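Long-range contacts in neurotoxin (Clostridium botulinum, PDB 3N7L), which probably binds gangliosides on nerve cells, serving as the receptor-binding domain of a mosaic botulinum neurotoxin of serotype D/C: residues R298-L303 against I349-N354; R323-D328 against G380-K385. One frame throughout, in Å; residues are numbered along the deposited sequence.

Contact 1: residues R298-L303 against I349-N354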
ATOM      1  N   ARG A 298      -8.041  12.522   6.771  1.00 24.03           N
ATOM      2  CA  ARG A 298      -6.753  13.208   6.811  1.00 24.06           C
ATOM      3  C   ARG A 298      -6.177  13.330   8.210  1.00 24.17           C
ATOM      4  O   ARG A 298      -6.898  13.236   9.199  1.00 21.13           O
ATOM      5  CB  ARG A 298      -6.882  14.606   6.203  1.00 24.68           C
ATOM      6  CG  ARG A 298      -7.182  14.609   4.715  1.00 28.68           C
ATOM      7  CD  ARG A 298      -7.057  16.013   4.124  1.00 31.39           C
ATOM      8  NE  ARG A 298      -7.158  16.001   2.668  1.00 31.21           N
ATOM      9  CZ  ARG A 298      -8.282  15.749   2.014  1.00 32.48           C
ATOM     10  NH1 ARG A 298      -9.390  15.500   2.699  1.00 34.00           N
ATOM     11  NH2 ARG A 298      -8.298  15.731   0.686  1.00 31.26           N
ATOM     12  N   GLY A 299      -4.866  13.557   8.264  1.00 25.73           N
ATOM     13  CA  GLY A 299      -4.147  13.705   9.515  1.00 28.26           C
ATOM     14  C   GLY A 299      -4.942  14.135  10.734  1.00 34.41           C
ATOM     15  O   GLY A 299      -5.736  13.366  11.268  1.00 41.05           O
ATOM     16  N   GLU A 300      -4.743  15.368  11.175  1.00 33.59           N
ATOM     17  CA  GLU A 300      -5.417  15.880  12.370  1.00 29.99           C
ATOM     18  C   GLU A 300      -6.945  15.837  12.464  1.00 27.15           C
ATOM     19  O   GLU A 300      -7.524  16.544  13.288  1.00 26.59           O
ATOM     20  CB  GLU A 300      -4.945  17.311  12.632  1.00 32.55           C
ATOM     21  CG  GLU A 300      -3.524  17.381  13.155  1.00 34.94           C
ATOM     22  CD  GLU A 300      -3.402  16.794  14.547  1.00 37.40           C
ATOM     23  OE1 GLU A 300      -3.966  17.383  15.493  1.00 39.27           O
ATOM     24  OE2 GLU A 300      -2.748  15.741  14.697  1.00 40.81           O
ATOM     25  N   ASN A 301      -7.606  15.023  11.647  1.00 24.52           N
ATOM     26  CA  ASN A 301      -9.069  14.933  11.713  1.00 22.59           C
ATOM     27  C   ASN A 301      -9.526  14.297  13.026  1.00 21.74           C
ATOM     28  O   ASN A 301      -8.845  13.427  13.574  1.00 21.98           O
ATOM     29  CB  ASN A 301      -9.624  14.075  10.568  1.00 21.01           C
ATOM     30  CG  ASN A 301      -9.586  14.774   9.221  1.00 22.20           C
ATOM     31  OD1 ASN A 301      -9.022  15.860   9.073  1.00 23.81           O
ATOM     32  ND2 ASN A 301     -10.189  14.140   8.223  1.00 17.65           N
ATOM     33  N   VAL A 302     -10.672  14.742  13.534  1.00 20.39           N
ATOM     34  CA  VAL A 302     -11.244  14.169  14.747  1.00 20.97           C
ATOM     35  C   VAL A 302     -12.390  13.298  14.229  1.00 19.86           C
ATOM     36  O   VAL A 302     -13.210  13.759  13.432  1.00 20.64           O
ATOM     37  CB  VAL A 302     -11.789  15.253  15.702  1.00 20.86           C
ATOM     38  CG1 VAL A 302     -12.277  14.606  17.001  1.00 19.06           C
ATOM     39  CG2 VAL A 302     -10.689  16.269  16.015  1.00 21.61           C
ATOM     40  N   LEU A 303     -12.443  12.045  14.670  1.00 19.36           N
ATOM     41  CA  LEU A 303     -13.460  11.112  14.177  1.00 18.54           C
ATOM     42  C   LEU A 303     -13.884  10.066  15.206  1.00 19.47           C
ATOM     43  O   LEU A 303     -13.381  10.046  16.333  1.00 19.32           O
ATOM     44  CB  LEU A 303     -12.895  10.403  12.936  1.00 16.85           C
ATOM     45  CG  LEU A 303     -11.469   9.837  13.122  1.00 19.14           C
ATOM     46  CD1 LEU A 303     -11.511   8.548  13.925  1.00 15.86           C
ATOM     47  CD2 LEU A 303     -10.814   9.584  11.760  1.00 19.85           C
ATOM     48  N   ILE A 349      -8.266  11.389  17.294  1.00 23.15           N
ATOM     49  CA  ILE A 349      -7.518  12.268  16.410  1.00 22.97           C
ATOM     50  C   ILE A 349      -6.617  11.276  15.693  1.00 21.84           C
ATOM     51  O   ILE A 349      -5.866  10.547  16.334  1.00 21.85           O
ATOM     52  CB  ILE A 349      -6.653  13.246  17.213  1.00 23.41           C
ATOM     53  CG1 ILE A 349      -7.552  14.106  18.099  1.00 22.75           C
ATOM     54  CG2 ILE A 349      -5.819  14.097  16.268  1.00 23.01           C
ATOM     55  CD1 ILE A 349      -6.822  14.718  19.265  1.00 22.26           C
ATOM     56  N   ILE A 350      -6.696  11.235  14.372  1.00 23.64           N
ATOM     57  CA  ILE A 350      -5.898  10.279  13.610  1.00 23.01           C
ATOM     58  C   ILE A 350      -4.654  10.899  12.998  1.00 24.62           C
ATOM     59  O   ILE A 350      -4.627  12.081  12.679  1.00 23.10           O
ATOM     60  CB  ILE A 350      -6.739   9.648  12.474  1.00 21.24           C
ATOM     61  CG1 ILE A 350      -6.009   8.444  11.882  1.00 19.62           C
ATOM     62  CG2 ILE A 350      -6.981  10.674  11.372  1.00 19.92           C
ATOM     63  CD1 ILE A 350      -6.881   7.618  10.941  1.00 15.76           C
ATOM     64  N   GLN A 351      -3.620  10.086  12.838  1.00 26.18           N
ATOM     65  CA  GLN A 351      -2.382  10.554  12.237  1.00 28.93           C
ATOM     66  C   GLN A 351      -1.859   9.444  11.334  1.00 28.50           C
ATOM     67  O   GLN A 351      -1.799   8.286  11.745  1.00 30.30           O
ATOM     68  CB  GLN A 351      -1.355  10.882  13.322  1.00 31.46           C
ATOM     69  CG  GLN A 351      -0.193  11.702  12.812  1.00 39.55           C
ATOM     70  CD  GLN A 351      -0.623  13.068  12.301  1.00 41.69           C
ATOM     71  OE1 GLN A 351       0.019  13.638  11.421  1.00 45.78           O
ATOM     72  NE2 GLN A 351      -1.704  13.603  12.861  1.00 41.91           N
ATOM     73  N   PRO A 352      -1.500   9.772  10.084  1.00 27.71           N
ATOM     74  CA  PRO A 352      -0.992   8.717   9.200  1.00 26.79           C
ATOM     75  C   PRO A 352       0.338   8.161   9.709  1.00 26.90           C
ATOM     76  O   PRO A 352       1.128   8.880  10.318  1.00 24.53           O
ATOM     77  CB  PRO A 352      -0.867   9.423   7.850  1.00 27.69           C
ATOM     78  CG  PRO A 352      -0.584  10.855   8.242  1.00 28.73           C
ATOM     79  CD  PRO A 352      -1.551  11.072   9.388  1.00 27.66           C
ATOM     80  N   CYS A 353       0.577   6.878   9.469  1.00 25.73           N
ATOM     81  CA  CYS A 353       1.814   6.249   9.914  1.00 27.86           C
ATOM     82  C   CYS A 353       2.229   5.187   8.907  1.00 27.19           C
ATOM     83  O   CYS A 353       1.860   4.021   9.028  1.00 27.82           O
ATOM     84  CB  CYS A 353       1.609   5.619  11.295  1.00 29.62           C
ATOM     85  SG  CYS A 353       3.098   4.905  12.006  1.00 39.20           S
ATOM     86  N   ASN A 354       3.000   5.599   7.909  1.00 25.67           N
ATOM     87  CA  ASN A 354       3.442   4.682   6.871  1.00 27.48           C
ATOM     88  C   ASN A 354       4.876   4.216   7.068  1.00 27.36           C
ATOM     89  O   ASN A 354       5.744   4.985   7.477  1.00 28.21           O
ATOM     90  CB  ASN A 354       3.314   5.350   5.505  1.00 24.83           C
ATOM     91  CG  ASN A 354       1.913   5.841   5.229  1.00 27.22           C
ATOM     92  OD1 ASN A 354       1.723   6.849   4.548  1.00 31.55           O
ATOM     93  ND2 ASN A 354       0.921   5.126   5.738  1.00 22.44           N
TER
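Val302 and Ile349 meet as an antiparallel, non-hydrogen-bonded pair where strand 302-308 begins alongside strand 348-354, a largely buried contact in the C-terminal half of the receptor-binding domain. Their CA atoms lie 4.5 Å apart and their side chains share one face of the sheet, with Val302 CG2 reaching Ile349 CG1 at 4.3 Å. On one side of this pair Leu303 bonds through its backbone to Phe348; on the other, Ile350 N donates to Asn301 O over 3.2 Å, with an N-H...O angle of 159°. That hydrogen bond is supplemented by a weaker CA-H...O contact from Ile349 to the same carbonyl oxygen. Leu303 has CG wedged between its backbone N and carbonyl carbon (chi1 48°), and its CD2 comes to 4.0 Å from Ile350 CG2; Ile350 also touches Leu363 of strand 359-366. On the N-terminal side of Val302 the chain forms a turn, closed by a bond from Asn301 N to Arg298 O, although the placing of Gly299 within it is doubtful. At the exposed margin the bent Glu300 side chain brings its carboxylate over Ile349 CG2, while OE2 forms a salt bridge with Arg373. Antiparallel pairing of strands distant in sequence fits the ten-strand sheet of this half of the domain, which belongs to the beta-trefoil clan.

Contact 2: residues R323-D328 against G380-K385; sequences RNLGTD and GSYSFK. With SO4 (sulfate ion), chain D.
Leu325 packs against an apolar patch formed by Tyr382 and Phe384, joining the loop between strands 313-318 and 329-335 to the end of strand 373-384 at the surface of the trefoil half. The strand runs on into the loop before strand 394-402, probably the ganglioside-binding loop. One methyl group does most of the work: Leu325 CD2 sits over a face of the Phe384 ring, 4.0 Å from its centroid and 27° off the normal, a CH-pi contact. The same methyl lies 3.8 Å from Tyr382 CB, so it touches two residues, two positions apart on the strand, at once. Ile398 and Pro331 add to the apolar surroundings of Leu325. Beside this patch Arg323 lays its aliphatic part on the strand, with CG 3.6 Å from Phe384 CB. Its chain then bends at chi2 and chi3, and NH1 donates to Ser383 O over 2.9 Å. The donor stands above the carbonyl plane, 41° out of it, and the bond is far from straight. Asn324 to Gly326 form an Asx turn, in which Gly326 N bonds to Asn324 OD1 at 2.6 Å. One side-chain amide and one backbone N hold a sulfate, probably from the crystallisation liquor: Asn324 ND2 bonds to its O1 at 3.1 Å, and Asp328 N to its O3 at 2.7 Å. The chemistry of the contact itself implies an attachment resting on leucine-aromatic packing, supplemented by one bent arginine-carbonyl bond.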
ATOM      1  N   ARG A 323     -12.537  -5.285  36.533  1.00 27.11           N
ATOM      2  CA  ARG A 323     -11.478  -5.015  37.496  1.00 29.25           C
ATOM      3  C   ARG A 323     -10.509  -4.073  36.798  1.00 30.11           C
ATOM      4  O   ARG A 323     -10.432  -4.068  35.572  1.00 29.81           O
ATOM      5  CB  ARG A 323     -10.749  -6.307  37.874  1.00 32.92           C
ATOM      6  CG  ARG A 323     -10.376  -7.138  36.661  1.00 37.42           C
ATOM      7  CD  ARG A 323      -9.095  -7.941  36.836  1.00 41.52           C
ATOM      8  NE  ARG A 323      -9.172  -8.911  37.919  1.00 42.43           N
ATOM      9  CZ  ARG A 323      -8.434 -10.015  37.979  1.00 43.79           C
ATOM     10  NH1 ARG A 323      -7.570 -10.297  37.013  1.00 42.18           N
ATOM     11  NH2 ARG A 323      -8.548 -10.831  39.016  1.00 43.49           N
ATOM     12  N   ASN A 324      -9.769  -3.277  37.564  1.00 31.29           N
ATOM     13  CA  ASN A 324      -8.812  -2.353  36.962  1.00 32.74           C
ATOM     14  C   ASN A 324      -7.781  -3.145  36.149  1.00 32.05           C
ATOM     15  O   ASN A 324      -7.187  -4.096  36.652  1.00 31.95           O
ATOM     16  CB  ASN A 324      -8.100  -1.549  38.048  1.00 37.05           C
ATOM     17  CG  ASN A 324      -7.319  -0.380  37.485  1.00 39.69           C
ATOM     18  OD1 ASN A 324      -6.501  -0.546  36.582  1.00 40.92           O
ATOM     19  ND2 ASN A 324      -7.568   0.813  38.016  1.00 41.54           N
ATOM     20  N   LEU A 325      -7.567  -2.752  34.897  1.00 31.38           N
ATOM     21  CA  LEU A 325      -6.618  -3.457  34.039  1.00 30.69           C
ATOM     22  C   LEU A 325      -5.177  -2.996  34.234  1.00 31.90           C
ATOM     23  O   LEU A 325      -4.238  -3.709  33.878  1.00 29.66           O
ATOM     24  CB  LEU A 325      -7.006  -3.289  32.567  1.00 30.41           C
ATOM     25  CG  LEU A 325      -8.416  -3.728  32.149  1.00 29.97           C
ATOM     26  CD1 LEU A 325      -8.584  -3.531  30.649  1.00 30.76           C
ATOM     27  CD2 LEU A 325      -8.640  -5.186  32.522  1.00 30.93           C
ATOM     28  N   GLY A 326      -5.006  -1.803  34.794  1.00 31.05           N
ATOM     29  CA  GLY A 326      -3.672  -1.280  35.014  1.00 32.24           C
ATOM     30  C   GLY A 326      -3.667   0.234  35.073  1.00 33.84           C
ATOM     31  O   GLY A 326      -4.633   0.886  34.669  1.00 33.21           O
ATOM     32  N   THR A 327      -2.571   0.796  35.575  1.00 34.15           N
ATOM     33  CA  THR A 327      -2.437   2.243  35.696  1.00 34.43           C
ATOM     34  C   THR A 327      -2.525   2.914  34.332  1.00 32.52           C
ATOM     35  O   THR A 327      -1.831   2.529  33.397  1.00 32.71           O
ATOM     36  CB  THR A 327      -1.086   2.632  36.344  1.00 35.81           C
ATOM     37  OG1 THR A 327      -0.946   1.962  37.603  1.00 37.84           O
ATOM     38  CG2 THR A 327      -1.020   4.134  36.577  1.00 36.63           C
ATOM     39  N   ASP A 328      -3.381   3.923  34.234  1.00 32.52           N
ATOM     40  CA  ASP A 328      -3.569   4.676  32.997  1.00 32.08           C
ATOM     41  C   ASP A 328      -4.072   3.857  31.811  1.00 29.98           C
ATOM     42  O   ASP A 328      -3.868   4.241  30.661  1.00 30.20           O
ATOM     43  CB  ASP A 328      -2.269   5.376  32.600  1.00 35.32           C
ATOM     44  CG  ASP A 328      -1.804   6.373  33.639  1.00 38.53           C
ATOM     45  OD1 ASP A 328      -2.581   7.295  33.972  1.00 38.89           O
ATOM     46  OD2 ASP A 328      -0.657   6.232  34.118  1.00 42.13           O
ATOM     47  N   GLY A 380      -3.645  -5.200  23.811  1.00 21.36           N
ATOM     48  CA  GLY A 380      -2.974  -6.044  24.783  1.00 22.57           C
ATOM     49  C   GLY A 380      -3.910  -7.064  25.390  1.00 22.63           C
ATOM     50  O   GLY A 380      -5.131  -6.957  25.267  1.00 20.97           O
ATOM     51  N   SER A 381      -3.340  -8.063  26.050  1.00 21.24           N
ATOM     52  CA  SER A 381      -4.154  -9.087  26.669  1.00 21.89           C
ATOM     53  C   SER A 381      -4.283  -8.820  28.163  1.00 21.98           C
ATOM     54  O   SER A 381      -3.289  -8.616  28.856  1.00 22.48           O
ATOM     55  CB  SER A 381      -3.539 -10.465  26.422  1.00 24.15           C
ATOM     56  OG  SER A 381      -4.375 -11.488  26.939  1.00 28.77           O
ATOM     57  N   TYR A 382      -5.519  -8.805  28.648  1.00 20.88           N
ATOM     58  CA  TYR A 382      -5.779  -8.574  30.055  1.00 20.95           C
ATOM     59  C   TYR A 382      -6.783  -9.583  30.591  1.00 22.16           C
ATOM     60  O   TYR A 382      -7.679 -10.041  29.870  1.00 19.53           O
ATOM     61  CB  TYR A 382      -6.283  -7.151  30.273  1.00 20.84           C
ATOM     62  CG  TYR A 382      -5.299  -6.124  29.782  1.00 22.92           C
ATOM     63  CD1 TYR A 382      -5.337  -5.665  28.463  1.00 22.73           C
ATOM     64  CD2 TYR A 382      -4.283  -5.655  30.618  1.00 24.04           C
ATOM     65  CE1 TYR A 382      -4.393  -4.770  27.986  1.00 23.50           C
ATOM     66  CE2 TYR A 382      -3.325  -4.759  30.148  1.00 25.61           C
ATOM     67  CZ  TYR A 382      -3.387  -4.323  28.830  1.00 26.06           C
ATOM     68  OH  TYR A 382      -2.435  -3.453  28.355  1.00 29.40           O
ATOM     69  N   SER A 383      -6.630  -9.919  31.866  1.00 22.13           N
ATOM     70  CA  SER A 383      -7.502 -10.886  32.509  1.00 21.98           C
ATOM     71  C   SER A 383      -8.618 -10.231  33.309  1.00 21.53           C
ATOM     72  O   SER A 383      -8.374  -9.618  34.347  1.00 22.17           O
ATOM     73  CB  SER A 383      -6.676 -11.791  33.431  1.00 20.10           C
ATOM     74  OG  SER A 383      -7.506 -12.693  34.145  1.00 23.70           O
ATOM     75  N   PHE A 384      -9.841 -10.340  32.808  1.00 21.33           N
ATOM     76  CA  PHE A 384     -10.989  -9.796  33.513  1.00 21.83           C
ATOM     77  C   PHE A 384     -12.262 -10.511  33.067  1.00 21.85           C
ATOM     78  O   PHE A 384     -12.190 -11.611  32.514  1.00 21.49           O
ATOM     79  CB  PHE A 384     -11.093  -8.265  33.341  1.00 21.25           C
ATOM     80  CG  PHE A 384     -11.289  -7.788  31.917  1.00 21.76           C
ATOM     81  CD1 PHE A 384     -12.440  -7.090  31.561  1.00 20.13           C
ATOM     82  CD2 PHE A 384     -10.303  -7.985  30.950  1.00 20.53           C
ATOM     83  CE1 PHE A 384     -12.608  -6.592  30.261  1.00 20.44           C
ATOM     84  CE2 PHE A 384     -10.460  -7.492  29.649  1.00 19.37           C
ATOM     85  CZ  PHE A 384     -11.614  -6.794  29.301  1.00 18.35           C
ATOM     86  N   LYS A 385     -13.421  -9.910  33.315  1.00 20.13           N
ATOM     87  CA  LYS A 385     -14.678 -10.546  32.949  1.00 21.84           C
ATOM     88  C   LYS A 385     -15.530  -9.730  31.976  1.00 22.02           C
ATOM     89  O   LYS A 385     -15.720  -8.528  32.162  1.00 21.47           O
ATOM     90  CB  LYS A 385     -15.484 -10.844  34.222  1.00 23.31           C
ATOM     91  CG  LYS A 385     -14.730 -11.698  35.238  1.00 21.99           C
ATOM     92  CD  LYS A 385     -15.535 -11.910  36.514  1.00 25.16           C
ATOM     93  CE  LYS A 385     -14.808 -12.859  37.461  1.00 24.55           C
ATOM     94  NZ  LYS A 385     -15.538 -13.020  38.746  1.00 29.06           N
TER
HETATM   95  S   SO4 D1303      -5.586   4.089  37.362  1.00 61.72           S
HETATM   96  O1  SO4 D1303      -5.211   2.817  38.000  1.00 60.45           O
HETATM   97  O2  SO4 D1303      -6.975   4.432  37.714  1.00 60.32           O
HETATM   98  O3  SO4 D1303      -5.469   3.981  35.876  1.00 61.24           O
HETATM   99  O4  SO4 D1303      -4.663   5.140  37.828  1.00 61.46           O

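In the fold
Followed from the N terminus, the chain passes the lectin-like half of the domain before any of the four segments appears. Residues 298-303 come first and open the loop that contact 1 closes at 349-354. Within it lies 323-328, whose partner 380-385 comes only after that loop has ended, so the two contacts cross instead of nesting. Their centres lie 27 Å apart and their nearest atoms about 16 Å, yet both reach one antiparallel sheet. Contact 1 pairs two of its strands directly, whereas contact 2 ties a connecting loop to a strand end. Each thus brings together segments some 50 residues apart in the chain, at separate places on the same sheet.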